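Local coordinates for protein TonB-dependent siderophore receptor (Pseudomonas aeruginosa 39016, PDB 5NEC) that probably takes up ferric siderophores, and antibiotics conjugated to siderophores, across the outer membrane with energy relayed by TonB, at residues Asp310-Gln315 against Arg330-Arg335; Tyr377-Asn382 against Gly417-Lys422. All coordinates share one frame; numbering follows the deposited sequence.

Contact 1: residues Asp310-Gln315 against Arg330-Arg335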
ATOM      1  N   ASP A 310      -3.976 -18.455   4.324  1.00 45.20           N
ATOM      2  CA  ASP A 310      -3.567 -19.599   5.105  1.00 44.41           C
ATOM      3  C   ASP A 310      -2.041 -19.439   5.361  1.00 43.23           C
ATOM      4  O   ASP A 310      -1.200 -19.762   4.483  1.00 39.40           O
ATOM      5  CB  ASP A 310      -3.949 -20.870   4.336  1.00 44.01           C
ATOM      6  CG  ASP A 310      -3.738 -22.140   5.130  1.00 46.07           C
ATOM      7  OD1 ASP A 310      -3.504 -22.114   6.361  1.00 46.80           O
ATOM      8  OD2 ASP A 310      -3.786 -23.202   4.494  1.00 49.64           O
ATOM      9  N   TYR A 311      -1.725 -18.881   6.541  1.00 42.14           N
ATOM     10  CA  TYR A 311      -0.376 -18.454   6.922  1.00 42.30           C
ATOM     11  C   TYR A 311       0.074 -19.171   8.190  1.00 41.89           C
ATOM     12  O   TYR A 311      -0.698 -19.272   9.135  1.00 41.09           O
ATOM     13  CB  TYR A 311      -0.333 -16.946   7.231  1.00 44.10           C
ATOM     14  CG  TYR A 311      -0.632 -15.975   6.104  1.00 48.14           C
ATOM     15  CD1 TYR A 311      -0.841 -16.401   4.787  1.00 50.30           C
ATOM     16  CD2 TYR A 311      -0.678 -14.595   6.345  1.00 50.60           C
ATOM     17  CE1 TYR A 311      -1.099 -15.498   3.767  1.00 51.82           C
ATOM     18  CE2 TYR A 311      -0.929 -13.682   5.316  1.00 50.44           C
ATOM     19  CZ  TYR A 311      -1.138 -14.142   4.037  1.00 51.58           C
ATOM     20  OH  TYR A 311      -1.392 -13.283   3.001  1.00 56.10           O
ATOM     21  N   LEU A 312       1.326 -19.630   8.203  1.00 41.81           N
ATOM     22  CA  LEU A 312       2.013 -20.135   9.397  1.00 41.45           C
ATOM     23  C   LEU A 312       3.497 -19.772   9.311  1.00 41.21           C
ATOM     24  O   LEU A 312       4.208 -20.231   8.403  1.00 38.75           O
ATOM     25  CB  LEU A 312       1.880 -21.646   9.492  1.00 43.32           C
ATOM     26  CG  LEU A 312       2.724 -22.424  10.521  1.00 44.68           C
ATOM     27  CD1 LEU A 312       2.406 -21.933  11.889  1.00 45.29           C
ATOM     28  CD2 LEU A 312       2.469 -23.918  10.468  1.00 45.25           C
ATOM     29  N   TRP A 313       3.975 -18.980  10.264  1.00 40.59           N
ATOM     30  CA  TRP A 313       5.337 -18.467  10.189  1.00 41.55           C
ATOM     31  C   TRP A 313       6.002 -18.421  11.565  1.00 41.75           C
ATOM     32  O   TRP A 313       5.352 -18.631  12.592  1.00 39.69           O
ATOM     33  CB  TRP A 313       5.346 -17.095   9.496  1.00 40.98           C
ATOM     34  CG  TRP A 313       4.862 -15.956  10.319  1.00 40.47           C
ATOM     35  CD1 TRP A 313       5.635 -15.051  10.959  1.00 41.54           C
ATOM     36  CD2 TRP A 313       3.506 -15.585  10.576  1.00 40.80           C
ATOM     37  NE1 TRP A 313       4.852 -14.135  11.621  1.00 42.49           N
ATOM     38  CE2 TRP A 313       3.535 -14.429  11.395  1.00 41.99           C
ATOM     39  CE3 TRP A 313       2.260 -16.099  10.180  1.00 40.91           C
ATOM     40  CZ2 TRP A 313       2.358 -13.785  11.848  1.00 40.69           C
ATOM     41  CZ3 TRP A 313       1.099 -15.452  10.630  1.00 40.28           C
ATOM     42  CH2 TRP A 313       1.162 -14.316  11.460  1.00 39.99           C
ATOM     43  N   THR A 314       7.308 -18.145  11.555  1.00 41.87           N
ATOM     44  CA  THR A 314       8.140 -18.146  12.765  1.00 40.37           C
ATOM     45  C   THR A 314       8.515 -16.722  13.177  1.00 39.56           C
ATOM     46  O   THR A 314       8.820 -15.888  12.339  1.00 40.22           O
ATOM     47  CB  THR A 314       9.413 -18.973  12.528  1.00 40.09           C
ATOM     48  OG1 THR A 314       9.056 -20.313  12.158  1.00 40.15           O
ATOM     49  CG2 THR A 314      10.316 -18.990  13.771  1.00 38.95           C
ATOM     50  N   GLN A 315       8.466 -16.453  14.475  1.00 42.57           N
ATOM     51  CA  GLN A 315       8.971 -15.186  15.040  1.00 43.63           C
ATOM     52  C   GLN A 315      10.136 -15.502  15.976  1.00 41.58           C
ATOM     53  O   GLN A 315      10.011 -16.367  16.846  1.00 40.55           O
ATOM     54  CB  GLN A 315       7.892 -14.454  15.809  1.00 44.68           C
ATOM     55  CG  GLN A 315       6.617 -14.316  15.018  1.00 47.60           C
ATOM     56  CD  GLN A 315       5.566 -13.456  15.688  1.00 50.66           C
ATOM     57  OE1 GLN A 315       4.489 -13.282  15.125  1.00 51.75           O
ATOM     58  NE2 GLN A 315       5.855 -12.926  16.884  1.00 50.75           N
ATOM     59  N   ARG A 330      11.825 -20.688  18.396  1.00 33.95           N
ATOM     60  CA  ARG A 330      11.030 -20.549  17.163  1.00 35.84           C
ATOM     61  C   ARG A 330       9.547 -20.518  17.493  1.00 36.38           C
ATOM     62  O   ARG A 330       8.842 -21.507  17.391  1.00 37.76           O
ATOM     63  CB  ARG A 330      11.319 -21.669  16.184  1.00 35.34           C
ATOM     64  CG  ARG A 330      12.683 -21.527  15.548  1.00 36.28           C
ATOM     65  CD  ARG A 330      12.996 -22.787  14.772  1.00 36.36           C
ATOM     66  NE  ARG A 330      14.167 -22.684  13.910  1.00 35.11           N
ATOM     67  CZ  ARG A 330      15.015 -23.683  13.652  1.00 34.89           C
ATOM     68  NH1 ARG A 330      14.871 -24.879  14.221  1.00 35.76           N
ATOM     69  NH2 ARG A 330      16.050 -23.479  12.843  1.00 34.53           N
ATOM     70  N   ARG A 331       9.096 -19.356  17.924  1.00 38.56           N
ATOM     71  CA  ARG A 331       7.688 -19.162  18.186  1.00 41.13           C
ATOM     72  C   ARG A 331       6.953 -19.150  16.839  1.00 40.37           C
ATOM     73  O   ARG A 331       7.420 -18.630  15.803  1.00 38.06           O
ATOM     74  CB  ARG A 331       7.414 -17.901  18.998  1.00 44.38           C
ATOM     75  CG  ARG A 331       6.426 -16.906  18.456  1.00 47.81           C
ATOM     76  CD  ARG A 331       4.957 -17.225  18.603  1.00 49.00           C
ATOM     77  NE  ARG A 331       4.317 -15.944  18.915  1.00 51.66           N
ATOM     78  CZ  ARG A 331       3.033 -15.624  18.796  1.00 52.26           C
ATOM     79  NH1 ARG A 331       2.116 -16.494  18.381  1.00 53.80           N
ATOM     80  NH2 ARG A 331       2.673 -14.398  19.114  1.00 55.08           N
ATOM     81  N   GLN A 332       5.778 -19.712  16.907  1.00 38.97           N
ATOM     82  CA  GLN A 332       4.968 -20.017  15.778  1.00 40.37           C
ATOM     83  C   GLN A 332       3.822 -19.031  15.819  1.00 40.23           C
ATOM     84  O   GLN A 332       3.192 -18.851  16.847  1.00 38.65           O
ATOM     85  CB  GLN A 332       4.524 -21.464  15.966  1.00 42.72           C
ATOM     86  CG  GLN A 332       3.330 -21.897  15.210  1.00 44.77           C
ATOM     87  CD  GLN A 332       2.027 -21.392  15.761  1.00 43.18           C
ATOM     88  OE1 GLN A 332       1.296 -20.740  15.025  1.00 45.58           O
ATOM     89  NE2 GLN A 332       1.733 -21.648  17.025  1.00 40.91           N
ATOM     90  N   ASN A 333       3.556 -18.363  14.709  1.00 41.77           N
ATOM     91  CA  ASN A 333       2.343 -17.569  14.599  1.00 41.63           C
ATOM     92  C   ASN A 333       1.624 -17.976  13.336  1.00 41.26           C
ATOM     93  O   ASN A 333       2.243 -18.492  12.392  1.00 39.82           O
ATOM     94  CB  ASN A 333       2.676 -16.088  14.573  1.00 42.70           C
ATOM     95  CG  ASN A 333       1.557 -15.218  15.144  1.00 45.13           C
ATOM     96  OD1 ASN A 333       0.404 -15.642  15.291  1.00 42.82           O
ATOM     97  ND2 ASN A 333       1.903 -13.993  15.483  1.00 46.90           N
ATOM     98  N   ASN A 334       0.309 -17.784  13.330  1.00 41.72           N
ATOM     99  CA  ASN A 334      -0.504 -18.251  12.218  1.00 42.73           C
ATOM    100  C   ASN A 334      -1.814 -17.510  12.084  1.00 46.97           C
ATOM    101  O   ASN A 334      -2.294 -16.860  13.022  1.00 44.17           O
ATOM    102  CB  ASN A 334      -0.784 -19.750  12.345  1.00 41.19           C
ATOM    103  CG  ASN A 334      -1.755 -20.068  13.450  1.00 41.65           C
ATOM    104  OD1 ASN A 334      -2.958 -19.867  13.307  1.00 44.11           O
ATOM    105  ND2 ASN A 334      -1.251 -20.587  14.550  1.00 39.11           N
ATOM    106  N   ARG A 335      -2.388 -17.636  10.892  1.00 53.03           N
ATOM    107  CA  ARG A 335      -3.719 -17.132  10.617  1.00 55.79           C
ATOM    108  C   ARG A 335      -4.350 -17.873   9.432  1.00 52.04           C
ATOM    109  O   ARG A 335      -3.712 -18.084   8.394  1.00 47.08           O
ATOM    110  CB  ARG A 335      -3.677 -15.643  10.340  1.00 63.35           C
ATOM    111  CG  ARG A 335      -5.065 -15.019  10.339  1.00 73.82           C
ATOM    112  CD  ARG A 335      -5.057 -13.500  10.412  1.00 81.28           C
ATOM    113  NE  ARG A 335      -3.874 -12.908   9.779  1.00 86.86           N
ATOM    114  CZ  ARG A 335      -3.614 -12.897   8.467  1.00 89.29           C
ATOM    115  NH1 ARG A 335      -4.434 -13.466   7.580  1.00 89.68           N
ATOM    116  NH2 ARG A 335      -2.495 -12.330   8.046  1.00 89.65           N
TER
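Asn333 and Trp313 face each other as a hydrogen-bonded antiparallel pair, and the asparagine side chain lies alongside the indole, both pointing to the same face of the sheet. Asn333 CB is set over the six-membered ring, 3.8 Å from the Trp313 centroid, in a CH-pi contact that suits a broad, flat tryptophan. Asn333 CG, anti to the backbone N (chi1 -151°), lies 3.7 Å from Trp313 CZ2; amide and ring planes are only 22° apart. Of the two tips, Asn333 OD1 accepts the backbone N-H of Asn334, with Asn334 N at 2.9 Å. Asn333 ND2 runs on to Gln315 OE1 at 2.7 Å, an almost straight bond (176° at the hydrogen) that lies in the Asn333 amide plane but reaches the glutamine oxygen from above its carbonyl plane. The same Asn333 ND2 sits 3.4 Å above the plane of the Arg331 guanidinium, near its rim. An asparagine fits here because it can donate and accept at once while its CB rests on an aromatic ring. Gln315 is long enough to meet it and still give NE2 to Asp318, which also takes a salt bridge from Arg331 NE. On the other face, Leu312 CD1 packs 3.4 Å from Gln332 CG.

The two segments lie at the loop end of the hairpin formed by strands 296-316 and 327-354. Strand 276-291 flanks residues 310-315, strand 357-379 flanks residues 330-335, and Tyr716 touches both Trp313 and Gln315.

Contact 2: residues Tyr377-Asn382 against Gly417-Lys422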
ATOM      1  N   TYR A 377      -4.335 -22.366  13.712  1.00 41.28           N
ATOM      2  CA  TYR A 377      -3.776 -23.681  13.973  1.00 41.46           C
ATOM      3  C   TYR A 377      -3.379 -23.785  15.447  1.00 41.98           C
ATOM      4  O   TYR A 377      -3.167 -22.783  16.094  1.00 42.12           O
ATOM      5  CB  TYR A 377      -2.523 -23.922  13.125  1.00 41.29           C
ATOM      6  CG  TYR A 377      -2.748 -24.006  11.642  1.00 40.37           C
ATOM      7  CD1 TYR A 377      -3.129 -25.212  11.033  1.00 41.09           C
ATOM      8  CD2 TYR A 377      -2.565 -22.894  10.828  1.00 41.34           C
ATOM      9  CE1 TYR A 377      -3.339 -25.302   9.662  1.00 40.18           C
ATOM     10  CE2 TYR A 377      -2.771 -22.969   9.456  1.00 42.41           C
ATOM     11  CZ  TYR A 377      -3.165 -24.173   8.880  1.00 41.94           C
ATOM     12  OH  TYR A 377      -3.342 -24.233   7.521  1.00 42.17           O
ATOM     13  N   ILE A 378      -3.317 -25.007  15.963  1.00 42.84           N
ATOM     14  CA  ILE A 378      -2.781 -25.328  17.264  1.00 41.53           C
ATOM     15  C   ILE A 378      -1.494 -26.069  16.984  1.00 40.04           C
ATOM     16  O   ILE A 378      -1.512 -27.073  16.288  1.00 39.08           O
ATOM     17  CB  ILE A 378      -3.735 -26.268  18.046  1.00 45.06           C
ATOM     18  CG1 ILE A 378      -5.073 -25.591  18.328  1.00 47.95           C
ATOM     19  CG2 ILE A 378      -3.103 -26.769  19.345  1.00 44.76           C
ATOM     20  CD1 ILE A 378      -6.192 -26.609  18.417  1.00 49.62           C
ATOM     21  N   VAL A 379      -0.382 -25.578  17.521  1.00 40.89           N
ATOM     22  CA  VAL A 379       0.946 -26.075  17.147  1.00 42.44           C
ATOM     23  C   VAL A 379       1.779 -26.335  18.407  1.00 45.18           C
ATOM     24  O   VAL A 379       1.851 -25.492  19.282  1.00 46.22           O
ATOM     25  CB  VAL A 379       1.710 -25.069  16.276  1.00 41.52           C
ATOM     26  CG1 VAL A 379       3.015 -25.669  15.755  1.00 42.31           C
ATOM     27  CG2 VAL A 379       0.850 -24.570  15.116  1.00 43.41           C
ATOM     28  N   ASP A 380       2.415 -27.495  18.488  1.00 46.92           N
ATOM     29  CA  ASP A 380       3.323 -27.785  19.587  1.00 48.50           C
ATOM     30  C   ASP A 380       4.706 -27.181  19.315  1.00 45.42           C
ATOM     31  O   ASP A 380       5.441 -27.671  18.452  1.00 46.69           O
ATOM     32  CB  ASP A 380       3.445 -29.302  19.778  1.00 53.14           C
ATOM     33  CG  ASP A 380       4.197 -29.689  21.048  1.00 55.52           C
ATOM     34  OD1 ASP A 380       4.535 -28.802  21.885  1.00 55.94           O
ATOM     35  OD2 ASP A 380       4.423 -30.911  21.193  1.00 58.79           O
ATOM     36  N   THR A 381       5.046 -26.123  20.055  1.00 42.71           N
ATOM     37  CA  THR A 381       6.393 -25.558  20.049  1.00 42.53           C
ATOM     38  C   THR A 381       7.159 -25.685  21.403  1.00 42.68           C
ATOM     39  O   THR A 381       8.089 -24.922  21.673  1.00 43.36           O
ATOM     40  CB  THR A 381       6.345 -24.085  19.637  1.00 40.90           C
ATOM     41  OG1 THR A 381       5.494 -23.390  20.542  1.00 39.91           O
ATOM     42  CG2 THR A 381       5.837 -23.944  18.178  1.00 41.53           C
ATOM     43  N   ASN A 382       6.788 -26.661  22.222  1.00 41.91           N
ATOM     44  CA  ASN A 382       7.353 -26.829  23.553  1.00 43.13           C
ATOM     45  C   ASN A 382       8.850 -27.146  23.458  1.00 43.33           C
ATOM     46  O   ASN A 382       9.231 -28.128  22.822  1.00 42.19           O
ATOM     47  CB  ASN A 382       6.628 -27.972  24.259  1.00 44.18           C
ATOM     48  CG  ASN A 382       6.998 -28.114  25.726  1.00 45.15           C
ATOM     49  OD1 ASN A 382       7.999 -27.606  26.212  1.00 47.78           O
ATOM     50  ND2 ASN A 382       6.151 -28.809  26.451  1.00 48.14           N
ATOM     51  N   GLY A 417       6.436 -31.270  15.250  1.00 49.53           N
ATOM     52  CA  GLY A 417       5.349 -31.145  16.216  1.00 50.21           C
ATOM     53  C   GLY A 417       3.989 -31.258  15.533  1.00 51.70           C
ATOM     54  O   GLY A 417       3.880 -31.127  14.304  1.00 49.92           O
ATOM     55  N   SER A 418       2.945 -31.480  16.326  1.00 51.93           N
ATOM     56  CA  SER A 418       1.593 -31.552  15.774  1.00 54.82           C
ATOM     57  C   SER A 418       1.125 -30.172  15.298  1.00 55.06           C
ATOM     58  O   SER A 418       1.409 -29.164  15.941  1.00 55.65           O
ATOM     59  CB  SER A 418       0.610 -32.117  16.801  1.00 56.22           C
ATOM     60  OG  SER A 418       0.696 -31.393  18.010  1.00 57.95           O
ATOM     61  N   ILE A 419       0.466 -30.158  14.144  1.00 53.54           N
ATOM     62  CA  ILE A 419      -0.244 -29.003  13.611  1.00 51.83           C
ATOM     63  C   ILE A 419      -1.685 -29.468  13.391  1.00 52.11           C
ATOM     64  O   ILE A 419      -1.922 -30.344  12.571  1.00 51.55           O
ATOM     65  CB  ILE A 419       0.338 -28.561  12.246  1.00 50.50           C
ATOM     66  CG1 ILE A 419       1.813 -28.171  12.380  1.00 50.38           C
ATOM     67  CG2 ILE A 419      -0.429 -27.372  11.668  1.00 51.56           C
ATOM     68  CD1 ILE A 419       2.488 -27.834  11.062  1.00 48.65           C
ATOM     69  N   THR A 420      -2.642 -28.902  14.112  1.00 52.15           N
ATOM     70  CA  THR A 420      -4.051 -29.124  13.786  1.00 52.30           C
ATOM     71  C   THR A 420      -4.764 -27.777  13.686  1.00 51.44           C
ATOM     72  O   THR A 420      -4.436 -26.853  14.416  1.00 52.99           O
ATOM     73  CB  THR A 420      -4.742 -30.048  14.822  1.00 53.81           C
ATOM     74  OG1 THR A 420      -4.616 -29.494  16.133  1.00 53.70           O
ATOM     75  CG2 THR A 420      -4.114 -31.449  14.813  1.00 54.94           C
ATOM     76  N   ARG A 421      -5.718 -27.665  12.766  1.00 50.03           N
ATOM     77  CA  ARG A 421      -6.635 -26.521  12.711  1.00 48.75           C
ATOM     78  C   ARG A 421      -7.487 -26.456  13.992  1.00 47.94           C
ATOM     79  O   ARG A 421      -7.878 -27.490  14.517  1.00 48.12           O
ATOM     80  CB  ARG A 421      -7.562 -26.645  11.497  1.00 48.45           C
ATOM     81  CG  ARG A 421      -6.953 -26.244  10.168  1.00 48.32           C
ATOM     82  CD  ARG A 421      -6.811 -24.727  10.063  1.00 49.93           C
ATOM     83  NE  ARG A 421      -8.102 -24.029  10.102  1.00 50.17           N
ATOM     84  CZ  ARG A 421      -8.962 -23.935   9.083  1.00 49.76           C
ATOM     85  NH1 ARG A 421      -8.684 -24.503   7.919  1.00 47.75           N
ATOM     86  NH2 ARG A 421     -10.114 -23.261   9.216  1.00 50.37           N
ATOM     87  N   LYS A 422      -7.753 -25.248  14.489  1.00 46.92           N
ATOM     88  CA  LYS A 422      -8.674 -25.037  15.617  1.00 48.23           C
ATOM     89  C   LYS A 422     -10.098 -25.420  15.251  1.00 45.93           C
ATOM     90  O   LYS A 422     -10.809 -25.978  16.066  1.00 47.20           O
ATOM     91  CB  LYS A 422      -8.709 -23.559  16.060  1.00 51.17           C
ATOM     92  CG  LYS A 422      -7.495 -23.093  16.806  1.00 55.52           C
ATOM     93  CD  LYS A 422      -7.603 -21.640  17.249  1.00 58.18           C
ATOM     94  CE  LYS A 422      -6.262 -21.182  17.830  1.00 61.39           C
ATOM     95  NZ  LYS A 422      -6.100 -19.698  17.835  1.00 62.94           N
TER
HETATM   96  O   HOH W   1       3.809 -32.395  18.997  1.00 52.93           O
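Ile378 and Thr420 form a hydrogen-bonded antiparallel pair, the axes of strands 377-379 and 419-421 running 156° apart in direction. Ile378 N donates to Thr420 O at 2.7 Å, and Thr420 N returns a bond to Ile378 O. A third backbone bond, from Asp380 N to Ser418 O, carries the pairing just past the strand ends.

The Tyr377 ring meets two side chains of the other segment. Arg421 lays its CD over one face, offset toward the rim and 3.9 Å from the Tyr377 centroid, in a CH-pi contact. In the arginine, chi2 of -74° brings CD over the ring and chi3 of -63° sets NE, which forms a salt bridge with Asp375. Arginine suits the place because a methylene can rest on an aromatic ring and the charged end still find a carboxylate. Ile419 adds a branched methyl, Ile419 CG2, 3.5 Å from Tyr377 CD1. On the face of Ile378 and Thr420, Ile378 CG1 meets the lysine chain at Lys422 CG, 3.8 Å away; both residues lie at the surface.

Beyond the regular strands, polar groups take over. A water gives a hydrogen to Asp380 OD2 (2.7 Å) and accepts one from Ser418 N (3.0 Å), so it bridges the two segments. The other oxygen, Asp380 OD1, accepts the backbone N-H of Asn382 in an Asx turn, a natural use of aspartate where a strand gives way to a loop. Strand 419-421 adds to the edge of strand 357-379 just before strand 426-444 and so closes the base of the long loop between these two barrel strands, an arrangement consistent with the extracellular loops of TonB-dependent receptors.

Contact 1 and contact 2 have centres 10 Å apart and follow one another in the chain, the first closing before the second opens. Strands 327-354 and 357-379 are neighbours in the barrel wall, so segments 330-335 and 377-382 touch directly: Asn334 OD1 probably accepts from Tyr377 N, and Gln332 packs against Val379 and Thr381. Tyr377 also reaches across to segment 310-315, where its OH lies very close to Asp310 OD1, probably as a hydrogen bond. The four segments thus make a continuous patch running from strand 296-316 to strand 419-421. Contact 1 is partly buried, contact 2 lies at the surface. Together they extend the wall into the probable extracellular loops, where such receptors generally meet their siderophores.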